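Local coordinates for actin-related protein 8 (Homo sapiens, PDB 4FO0), which binds ATP, has low basal ATPase activity, cannot polymerise, and is a proposed core component of the chromatin remodelling INO80 complex, at residues S39-I44 and V136-L141; K68-E73 and G368-K373; S246-V251 and Y501-V506. All blocks are in the same frame, centred on the assembly; numbering follows the deposited sequence.

Contact 1: residues S39-I44 and V136-L141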
# COMPACT_ATOMS: atom_id res chain seq x y z
N SER A 39 -10.39 1.77 -8.61
CA SER A 39 -9.58 1.09 -7.61
C SER A 39 -10.05 -0.34 -7.52
O SER A 39 -11.20 -0.60 -7.17
CB SER A 39 -9.73 1.77 -6.24
OG SER A 39 -8.88 2.91 -6.12
N ILE A 40 -9.17 -1.26 -7.85
CA ILE A 40 -9.52 -2.67 -7.87
C ILE A 40 -8.60 -3.46 -6.95
O ILE A 40 -7.38 -3.23 -6.95
CB ILE A 40 -9.37 -3.25 -9.30
CG1 ILE A 40 -10.39 -2.60 -10.23
CG2 ILE A 40 -9.52 -4.76 -9.29
CD1 ILE A 40 -10.07 -1.17 -10.54
N PRO A 41 -9.18 -4.38 -6.17
CA PRO A 41 -8.35 -5.35 -5.43
C PRO A 41 -7.51 -6.08 -6.45
O PRO A 41 -8.03 -6.68 -7.37
CB PRO A 41 -9.38 -6.31 -4.82
CG PRO A 41 -10.67 -5.49 -4.76
CD PRO A 41 -10.62 -4.55 -5.94
N HIS A 42 -6.20 -6.01 -6.29
CA HIS A 42 -5.31 -6.52 -7.31
C HIS A 42 -5.08 -8.01 -7.11
O HIS A 42 -4.02 -8.45 -6.65
CB HIS A 42 -4.00 -5.75 -7.22
CG HIS A 42 -3.13 -5.94 -8.40
ND1 HIS A 42 -1.98 -6.70 -8.36
CD2 HIS A 42 -3.24 -5.49 -9.67
CE1 HIS A 42 -1.42 -6.70 -9.55
NE2 HIS A 42 -2.16 -5.96 -10.36
N VAL A 43 -6.11 -8.78 -7.43
CA VAL A 43 -6.19 -10.20 -7.08
C VAL A 43 -7.02 -10.95 -8.11
O VAL A 43 -7.87 -10.37 -8.79
CB VAL A 43 -6.84 -10.38 -5.70
CG1 VAL A 43 -8.26 -9.82 -5.73
CG2 VAL A 43 -6.84 -11.86 -5.26
N ILE A 44 -6.76 -12.25 -8.23
CA ILE A 44 -7.47 -13.06 -9.21
C ILE A 44 -7.72 -14.46 -8.66
O ILE A 44 -6.87 -15.07 -8.02
CB ILE A 44 -6.70 -13.15 -10.56
CG1 ILE A 44 -7.44 -14.08 -11.52
CG2 ILE A 44 -5.31 -13.69 -10.36
CD1 ILE A 44 -6.89 -14.07 -12.92
N VAL A 136 -12.04 -11.78 -10.93
CA VAL A 136 -11.11 -10.69 -10.72
C VAL A 136 -11.57 -9.73 -9.65
O VAL A 136 -12.76 -9.49 -9.49
CB VAL A 136 -10.88 -9.93 -12.02
CG1 VAL A 136 -9.98 -8.71 -11.78
CG2 VAL A 136 -10.27 -10.85 -13.03
N GLY A 137 -10.61 -9.18 -8.92
CA GLY A 137 -10.88 -8.11 -7.98
C GLY A 137 -11.81 -8.51 -6.85
O GLY A 137 -11.64 -9.54 -6.20
N GLU A 138 -12.81 -7.67 -6.62
CA GLU A 138 -13.77 -7.91 -5.56
C GLU A 138 -14.54 -9.22 -5.73
O GLU A 138 -14.83 -9.91 -4.75
CB GLU A 138 -14.73 -6.74 -5.47
CG GLU A 138 -15.67 -6.83 -4.29
CD GLU A 138 -15.61 -5.59 -3.43
OE1 GLU A 138 -16.55 -5.40 -2.62
OE2 GLU A 138 -14.64 -4.81 -3.57
N GLU A 139 -14.87 -9.57 -6.97
CA GLU A 139 -15.49 -10.87 -7.21
C GLU A 139 -14.58 -12.01 -6.76
O GLU A 139 -15.05 -13.03 -6.24
CB GLU A 139 -15.85 -11.04 -8.68
CG GLU A 139 -17.15 -10.37 -9.06
CD GLU A 139 -17.61 -10.78 -10.46
OE1 GLU A 139 -18.82 -10.63 -10.75
OE2 GLU A 139 -16.76 -11.25 -11.25
N ALA A 140 -13.28 -11.84 -6.95
CA ALA A 140 -12.33 -12.83 -6.51
C ALA A 140 -12.30 -12.94 -4.98
O ALA A 140 -12.27 -14.04 -4.44
CB ALA A 140 -10.96 -12.55 -7.07
N LEU A 141 -12.33 -11.79 -4.28
CA LEU A 141 -12.28 -11.81 -2.82
C LEU A 141 -13.45 -12.57 -2.23
O LEU A 141 -13.35 -13.15 -1.15
CB LEU A 141 -12.27 -10.41 -2.24
CG LEU A 141 -11.10 -9.48 -2.53
CD1 LEU A 141 -11.40 -8.10 -1.98
CD2 LEU A 141 -9.83 -10.01 -1.93
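Pro41 lays its ring against the start of helix 138-141, with CG 3.6 Å from Glu138 N and CB and CD also against the Gly137-Glu138 backbone. From one turn further on, Leu141 reaches back with its forked end. Its CD1 meets the proline ring, 3.9 Å from Pro41 CG, while CD2 turns to Val43 CG1. Val43 holds that methyl between its own backbone N and carbonyl carbon (chi1 60°), a torsion that puts CG1 3.4 Å from Gly137 O, with Ala140 CB and Leu141 CD2 each at 4.1 Å. Valine suits the place because its beta-branch carries a methyl directed at the helix start, and the small alanine lets the first helical turn come close.

The one hydrogen bond across the contact runs from Gly137 N to Val43 O, 3.0 Å long and nearly straight at 166°, with the donor tilted 32° from the carbonyl plane. Gly137 CA adds a CH...O contact to Pro41 O. Glycine suits this N-cap position because phi is positive and a CB here would collide with Ile40 CG2. Beyond it, Ile44 and Val136 form an antiparallel non-hydrogen-bonded pair, CA to CA 4.6 Å, and both pack on helix 170-187.

An alanine at Pro41 would remove CG and CD and probably open a gap beside Glu138 N, leaving Leu141 CD1 only CB of that residue to rest on.

In actin the matching strand and short helix lie where subdomain 1 passes into subdomain 2, and the same is likely here. Chemically, the Gly137-Val43 bond satisfies one N-H and one C=O in a buried contact, while mainly apolar packing holds the first helical turn against strand 38-47.

Contact 2: residues K68-E73 and G368-K373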
# COMPACT_ATOMS: atom_id res chain seq x y z
N LYS A 68 9.13 -17.84 14.09
CA LYS A 68 10.43 -18.34 14.49
C LYS A 68 10.48 -18.40 16.02
O LYS A 68 9.64 -17.82 16.70
CB LYS A 68 11.53 -17.42 13.97
CG LYS A 68 11.55 -17.26 12.48
CD LYS A 68 11.74 -18.58 11.78
CE LYS A 68 12.06 -18.37 10.31
NZ LYS A 68 12.58 -19.61 9.67
N PRO A 69 11.46 -19.13 16.57
CA PRO A 69 11.66 -19.18 18.03
C PRO A 69 11.80 -17.79 18.66
O PRO A 69 11.33 -17.54 19.77
CB PRO A 69 12.96 -19.96 18.16
CG PRO A 69 12.95 -20.87 16.97
CD PRO A 69 12.32 -20.09 15.86
N GLU A 70 12.44 -16.88 17.94
CA GLU A 70 12.67 -15.54 18.47
C GLU A 70 11.49 -14.60 18.28
O GLU A 70 11.44 -13.54 18.89
CB GLU A 70 13.93 -14.93 17.85
CG GLU A 70 15.17 -15.82 17.92
CD GLU A 70 15.36 -16.73 16.69
OE1 GLU A 70 14.36 -17.19 16.09
OE2 GLU A 70 16.53 -16.98 16.34
N SER A 71 10.52 -14.99 17.46
CA SER A 71 9.46 -14.07 17.05
C SER A 71 8.71 -13.49 18.22
O SER A 71 8.39 -12.30 18.23
CB SER A 71 8.48 -14.73 16.09
OG SER A 71 9.05 -14.87 14.81
N ASN A 72 8.42 -14.32 19.20
CA ASN A 72 7.59 -13.88 20.29
C ASN A 72 8.32 -12.89 21.20
O ASN A 72 7.76 -11.86 21.57
CB ASN A 72 7.07 -15.06 21.09
CG ASN A 72 5.78 -14.73 21.79
OD1 ASN A 72 4.70 -14.94 21.24
ND2 ASN A 72 5.89 -14.18 23.00
N GLU A 73 9.57 -13.21 21.53
CA GLU A 73 10.39 -12.29 22.31
C GLU A 73 10.60 -10.95 21.61
O GLU A 73 10.46 -9.90 22.23
CB GLU A 73 11.74 -12.91 22.63
CG GLU A 73 12.73 -11.92 23.22
CD GLU A 73 13.71 -12.56 24.18
OE1 GLU A 73 14.01 -13.77 24.01
OE2 GLU A 73 14.16 -11.86 25.12
N GLY A 368 7.50 -8.84 14.99
CA GLY A 368 8.04 -10.15 15.30
C GLY A 368 8.48 -10.94 14.07
O GLY A 368 8.43 -12.16 14.08
N ILE A 369 8.89 -10.24 13.02
CA ILE A 369 9.35 -10.90 11.80
C ILE A 369 10.82 -11.25 11.94
O ILE A 369 11.65 -10.39 12.21
CB ILE A 369 9.12 -10.03 10.55
CG1 ILE A 369 7.63 -9.70 10.40
CG2 ILE A 369 9.61 -10.75 9.31
CD1 ILE A 369 7.36 -8.43 9.58
N VAL A 370 11.15 -12.52 11.77
CA VAL A 370 12.50 -13.00 12.01
C VAL A 370 13.05 -13.72 10.79
O VAL A 370 12.38 -14.58 10.20
CB VAL A 370 12.55 -13.94 13.22
CG1 VAL A 370 13.95 -14.46 13.44
CG2 VAL A 370 12.06 -13.21 14.47
N GLY A 371 14.27 -13.36 10.41
CA GLY A 371 14.97 -14.06 9.35
C GLY A 371 14.65 -13.61 7.94
O GLY A 371 14.88 -14.36 7.00
N GLN A 372 14.15 -12.39 7.78
CA GLN A 372 13.82 -11.90 6.45
C GLN A 372 14.56 -10.62 6.14
O GLN A 372 14.93 -9.86 7.05
CB GLN A 372 12.32 -11.63 6.34
CG GLN A 372 11.52 -12.65 7.10
CD GLN A 372 11.53 -13.98 6.40
OE1 GLN A 372 11.28 -14.05 5.20
NE2 GLN A 372 11.83 -15.04 7.14
N LYS A 373 14.80 -10.39 4.86
CA LYS A 373 15.32 -9.11 4.39
C LYS A 373 14.20 -8.09 4.61
O LYS A 373 13.10 -8.25 4.08
CB LYS A 373 15.71 -9.21 2.92
CG LYS A 373 16.41 -7.97 2.36
CD LYS A 373 16.65 -8.13 0.86
CE LYS A 373 17.11 -6.84 0.21
NZ LYS A 373 18.30 -6.28 0.90
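Ser71 and Gly368 make the polar part of the contact: Ser71 OG lies 2.9 Å from Gly368 O. The hydroxyl has one proton to give, shared between Gly368 O and, more weakly, Gly65 O. The same oxygen receives a weak bond from Lys68 N at 3.1 Å, while Ser71 N bonds to Lys68 O, and the serine is thereby held in its own turn. Gly368 adopts a positive phi, and a side chain there would point into Ser71 O.

Van der Waals packing gathers round Val370. Its apolar partner is Lys68, whose CG lies 3.5 Å from Val370 CB. Lysine suits this exposed edge: with CG anti to the carbonyl carbon (chi1 -59°), CB and CG lie against the valine. Two oxygens merely sit alongside the methyls, Glu70 OE1 3.8 Å from Val370 CG1 and Ser71 OG 3.5 Å from Val370 CG2. Glu70 passes Val370 at about a right angle.

Within the loop, Gln372 NE2 donates to Val370 O, 3.1 Å and almost straight (176°), with the acceptor in the plane of the amide.

The contact thus joins the beginning of helix 71-88 to the loop between helix 353-359 and strand 375-377, and a backbone hydrogen bond between Val370 and Gly65 extends the join.

Contact 3: residues S246-V251 and Y501-V506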
# COMPACT_ATOMS: atom_id res chain seq x y z
N SER A 246 8.02 20.16 -6.05
CA SER A 246 9.14 19.84 -6.93
C SER A 246 10.28 19.13 -6.18
O SER A 246 10.86 18.18 -6.69
CB SER A 246 9.66 21.09 -7.65
OG SER A 246 10.41 21.92 -6.78
N SER A 247 10.59 19.62 -4.98
CA SER A 247 11.61 19.01 -4.14
C SER A 247 11.03 18.59 -2.80
O SER A 247 10.36 19.38 -2.14
CB SER A 247 12.80 19.95 -3.92
OG SER A 247 13.69 19.91 -5.02
N THR A 248 11.29 17.36 -2.39
CA THR A 248 10.67 16.86 -1.18
C THR A 248 11.15 15.45 -0.88
O THR A 248 11.52 14.70 -1.79
CB THR A 248 9.12 16.86 -1.32
OG1 THR A 248 8.50 16.41 -0.12
CG2 THR A 248 8.67 15.96 -2.47
N CYS A 249 11.15 15.10 0.39
CA CYS A 249 11.30 13.71 0.78
C CYS A 249 9.92 13.04 0.66
O CYS A 249 8.92 13.54 1.20
CB CYS A 249 11.85 13.61 2.20
SG CYS A 249 12.07 11.92 2.80
N ILE A 250 9.85 11.93 -0.08
CA ILE A 250 8.59 11.21 -0.28
C ILE A 250 8.57 9.91 0.48
O ILE A 250 9.54 9.14 0.43
CB ILE A 250 8.39 10.79 -1.74
CG1 ILE A 250 8.83 11.89 -2.67
CG2 ILE A 250 6.92 10.37 -1.97
CD1 ILE A 250 8.17 13.20 -2.34
N VAL A 251 7.46 9.65 1.15
CA VAL A 251 7.28 8.40 1.86
C VAL A 251 5.99 7.78 1.37
O VAL A 251 4.93 8.39 1.51
CB VAL A 251 7.17 8.60 3.37
CG1 VAL A 251 7.02 7.27 4.05
CG2 VAL A 251 8.37 9.36 3.90
N TYR A 501 14.50 18.14 4.77
CA TYR A 501 13.99 18.21 6.14
C TYR A 501 12.78 19.12 6.18
O TYR A 501 11.82 18.85 6.89
CB TYR A 501 15.02 18.75 7.14
CG TYR A 501 16.20 17.85 7.41
CD1 TYR A 501 16.06 16.69 8.17
CD2 TYR A 501 17.46 18.16 6.94
CE1 TYR A 501 17.15 15.86 8.42
CE2 TYR A 501 18.55 17.35 7.18
CZ TYR A 501 18.39 16.19 7.93
OH TYR A 501 19.49 15.39 8.16
N SER A 502 12.79 20.11 5.33
CA SER A 502 11.80 21.13 5.39
C SER A 502 10.50 20.67 4.77
O SER A 502 9.47 21.24 4.97
CB SER A 502 12.35 22.37 4.71
OG SER A 502 11.52 22.82 3.68
N SER A 503 10.57 19.60 4.00
CA SER A 503 9.41 19.08 3.30
C SER A 503 9.38 17.56 3.22
O SER A 503 10.10 16.95 2.42
CB SER A 503 9.35 19.66 1.89
OG SER A 503 8.25 19.15 1.16
N ILE A 504 8.54 16.95 4.04
CA ILE A 504 8.33 15.50 3.98
C ILE A 504 6.90 15.16 3.57
O ILE A 504 5.93 15.41 4.30
CB ILE A 504 8.68 14.83 5.31
CG1 ILE A 504 10.13 15.14 5.67
CG2 ILE A 504 8.46 13.34 5.21
CD1 ILE A 504 10.37 15.35 7.16
N LEU A 505 6.76 14.60 2.38
CA LEU A 505 5.45 14.25 1.85
C LEU A 505 5.12 12.80 2.17
O LEU A 505 5.94 11.90 1.93
CB LEU A 505 5.43 14.46 0.35
CG LEU A 505 4.17 14.03 -0.37
CD1 LEU A 505 2.98 14.79 0.19
CD2 LEU A 505 4.34 14.24 -1.87
N VAL A 506 3.94 12.57 2.73
CA VAL A 506 3.53 11.20 3.03
C VAL A 506 2.33 10.74 2.22
O VAL A 506 1.24 11.32 2.27
CB VAL A 506 3.30 10.98 4.52
CG1 VAL A 506 2.82 9.55 4.74
CG2 VAL A 506 4.58 11.24 5.27
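Cys249 and Ile504, Ile250 and Leu505, and Val251 and Val506 pair in parallel register, and their buried side chains, on both faces of the sheet, are the tightly packed part of the contact. Three backbone bonds draw the strands together: Cys249 N to Ser503 O at 2.9 Å, Leu505 N to Cys249 O at 2.7 Å and Val251 N to Leu505 O at 2.8 Å. In each, the donor sits nearly in line with the acceptor's C=O, and Leu505 N does so almost exactly (179°).

On one face stand Cys249, Val251, Ile504 and Val506. Val251 CG2 lies beside Ile504 CG2 at 4.2 Å, the two side chains pointing the same way, and helix 480-489 covers Val251 through Leu480 and Ile484. On the other face Ile250 and Leu505 lie side by side, beneath Ala239, Thr240 and Ser243 of helix 235-243. Branched aliphatic residues suit positions such as Val251, Ile250 and Leu505, where a helix packs on the sheet.

The looser end is polar, where Ser247 and Ser503 are partly open to solvent. Thr248 OG1 and Ser503 OG share a hydrogen bond of 3.0 Å. Both oxygens stand anti to their backbone N (Ser503 chi1 178°), which turns them toward each other. Ser503, just after helix 494-502, is small enough to meet the buried Thr248 hydroxyl.

Strand 247-253 has an antiparallel partner, 258-264, on its other side and ends in Asp252 and Val253, which with the following Gly254 and Asp255 bind ATP. Antiparallel strands followed by parallel ones, packed between helices, form the ribonuclease H-like sheet of the actin ATPase fold.

In the fold
The three contacts are spread widely, with centres 31 to 32 Å apart. Contacts 1 and 3 lie on opposite sides of the chain's centre, their nearest atoms about 16 Å apart, and belong to the two different large sheets. Both lie in the neighbourhood of the nucleotide without touching it through the side chains nearest to it: that of Pro41 is about 9 Å from the bound ATP and that of Val506 about 10 Å, consistent with the nucleotide lying in the cleft between the two halves, as in actin. Contact 2 is away from the annotated sites, its nearest atoms about 20 Å from contact 1 and about 17 Å from contact 3. Along the chain it interleaves with both, whereas contact 1 closes before contact 3 opens.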